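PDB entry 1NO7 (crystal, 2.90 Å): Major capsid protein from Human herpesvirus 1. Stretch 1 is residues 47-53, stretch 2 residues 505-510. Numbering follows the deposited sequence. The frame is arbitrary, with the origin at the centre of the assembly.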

# COMPACT_ATOMS: atom_id res chain seq x y z
N PRO A 47 -15.98 11.74 1.06
CA PRO A 47 -16.26 10.32 0.79
C PRO A 47 -15.19 9.57 -0.00
O PRO A 47 -15.24 9.50 -1.23
CB PRO A 47 -17.59 10.37 0.06
CG PRO A 47 -18.30 11.43 0.80
CD PRO A 47 -17.23 12.51 0.94
N ALA A 48 -14.23 9.00 0.72
CA ALA A 48 -13.14 8.25 0.11
C ALA A 48 -13.64 7.34 -1.00
O ALA A 48 -13.12 7.34 -2.11
CB ALA A 48 -12.42 7.43 1.17
N ALA A 49 -14.67 6.56 -0.69
CA ALA A 49 -15.23 5.64 -1.66
C ALA A 49 -15.92 6.33 -2.85
O ALA A 49 -16.48 5.66 -3.72
CB ALA A 49 -16.20 4.69 -0.96
N ASP A 50 -15.89 7.66 -2.87
CA ASP A 50 -16.50 8.41 -3.97
C ASP A 50 -15.42 9.13 -4.75
O ASP A 50 -15.50 9.25 -5.97
CB ASP A 50 -17.50 9.43 -3.44
CG ASP A 50 -18.93 9.02 -3.67
OD1 ASP A 50 -19.22 8.55 -4.80
OD2 ASP A 50 -19.74 9.17 -2.74
N MET A 51 -14.44 9.62 -4.01
CA MET A 51 -13.29 10.34 -4.54
C MET A 51 -12.96 9.99 -5.99
O MET A 51 -13.18 10.79 -6.90
CB MET A 51 -12.10 10.02 -3.65
CG MET A 51 -10.91 10.90 -3.82
SD MET A 51 -9.92 10.69 -2.34
CE MET A 51 -10.94 11.66 -1.12
N GLN A 52 -12.42 8.80 -6.19
CA GLN A 52 -12.05 8.30 -7.51
C GLN A 52 -13.08 8.57 -8.62
O GLN A 52 -12.71 8.70 -9.80
CB GLN A 52 -11.80 6.80 -7.44
CG GLN A 52 -10.44 6.34 -7.95
CD GLN A 52 -10.30 6.42 -9.46
OE1 GLN A 52 -11.28 6.27 -10.21
NE2 GLN A 52 -9.07 6.63 -9.92
N GLN A 53 -14.37 8.63 -8.28
CA GLN A 53 -15.40 8.87 -9.29
C GLN A 53 -15.55 10.36 -9.56
O GLN A 53 -15.61 10.79 -10.71
CB GLN A 53 -16.75 8.29 -8.85
CG GLN A 53 -17.12 7.03 -9.60
CD GLN A 53 -16.77 7.14 -11.08
OE1 GLN A 53 -17.18 8.08 -11.76
NE2 GLN A 53 -15.99 6.19 -11.58
N PHE A 505 -14.87 -3.93 -1.81
CA PHE A 505 -13.74 -3.03 -2.02
C PHE A 505 -13.88 -2.11 -3.23
O PHE A 505 -14.37 -2.52 -4.27
CB PHE A 505 -12.49 -3.85 -2.20
CG PHE A 505 -12.28 -4.87 -1.12
CD1 PHE A 505 -12.28 -6.22 -1.43
CD2 PHE A 505 -12.01 -4.46 0.19
CE1 PHE A 505 -12.00 -7.19 -0.46
CE2 PHE A 505 -11.72 -5.41 1.18
CZ PHE A 505 -11.72 -6.79 0.86
N TYR A 506 -13.41 -0.88 -3.08
CA TYR A 506 -13.48 0.07 -4.19
C TYR A 506 -12.08 0.61 -4.55
O TYR A 506 -11.34 1.07 -3.68
CB TYR A 506 -14.41 1.22 -3.84
CG TYR A 506 -14.06 1.91 -2.54
CD1 TYR A 506 -13.11 2.92 -2.50
CD2 TYR A 506 -14.71 1.58 -1.37
CE1 TYR A 506 -12.84 3.61 -1.32
CE2 TYR A 506 -14.45 2.26 -0.17
CZ TYR A 506 -13.52 3.27 -0.15
OH TYR A 506 -13.31 3.98 1.03
N PRO A 507 -11.71 0.53 -5.86
CA PRO A 507 -10.42 0.99 -6.40
C PRO A 507 -10.20 2.45 -6.09
O PRO A 507 -11.12 3.27 -6.25
CB PRO A 507 -10.58 0.76 -7.90
CG PRO A 507 -11.45 -0.44 -7.97
CD PRO A 507 -12.51 -0.12 -6.92
N LEU A 508 -8.99 2.79 -5.66
CA LEU A 508 -8.65 4.17 -5.35
C LEU A 508 -7.13 4.25 -5.21
O LEU A 508 -6.61 4.24 -4.07
CB LEU A 508 -9.31 4.59 -4.04
CG LEU A 508 -9.05 6.03 -3.61
CD1 LEU A 508 -10.33 6.86 -3.83
CD2 LEU A 508 -8.63 6.07 -2.13
N PRO A 509 -6.39 4.35 -6.35
CA PRO A 509 -4.93 4.43 -6.36
C PRO A 509 -4.37 5.67 -5.67
O PRO A 509 -4.78 6.80 -5.98
CB PRO A 509 -4.59 4.42 -7.86
CG PRO A 509 -5.79 3.81 -8.50
CD PRO A 509 -6.91 4.45 -7.73
N VAL A 510 -3.45 5.47 -4.73
CA VAL A 510 -2.83 6.58 -4.02
C VAL A 510 -1.55 6.99 -4.73
O VAL A 510 -0.99 8.06 -4.45
CB VAL A 510 -2.45 6.21 -2.57
CG1 VAL A 510 -3.68 6.01 -1.75
CG2 VAL A 510 -1.59 4.94 -2.56

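The apolar centre of this contact is built on Tyr 506 and Leu 508. Over one face of the Tyr 506 ring sits a methyl group: CB of Ala 49 lies 3.2 Å from the centroid of the Tyr 506 ring and 20° off the ring normal, a CH-pi contact. Its closest ring atom is CE2 of Tyr 506, 3.1 Å from CB of Ala 49, which is tight for two carbons. Ala 49 ends at CB, and this methyl itself rests on the ring; the CA atoms of Ala 49 and Tyr 506 are 6.4 Å apart, and the CA atoms of Gln 52 and Leu 508 are 5.8 Å apart. Tyr 506 points its CA-to-CB bond toward the other stretch, and its p rotamer, with chi1 at 54°, places the ring against Ala 49.

Leu 508 supplies the second apolar anchor. Its CA-to-CB bond runs sideways, but the end of the side chain comes nearer, bringing CD1 of Leu 508 to 3.6 Å from CB of Met 51 and 3.9 Å from CB of Gln 52. The same methyl, CD1 of Leu 508, sits 3.3 Å from the carbonyl O of Ala 48, so it touches backbone as well as side chains. Met 51 and Gln 52 both direct CB toward the other stretch, and a single branched residue meets them both.

The backbones run in broadly the same direction, with 32° between the helix axis and the strand axis and a closest approach of 8.2 Å. Ala 49 pairs with Tyr 506 and Gln 52 with Leu 508, so a step of three residues in stretch 1 matches a step of two in stretch 2. Within its own stretch, Pro 47 O accepts a hydrogen bond from Met 51 N at 2.9 Å, tying the turn together.

Toward the polar edge, the contacts stay van der Waals in character. OH of Tyr 506 lies 3.6 Å from CB of Ala 48; it also comes within 3.4 Å of N of Ala 49, but the angle is too poor for a hydrogen bond. Gln 52 spends its length on packing: its CG is 3.6 Å from O of Pro 507, and its NE2 is 3.8 Å from CD of Pro 509. No hydrogen bond crosses between the stretches. The 336 Å² buried here rests on packing: a methyl on a ring face at one point of the register, and a leucine methyl against Met 51 and Gln 52 at the other.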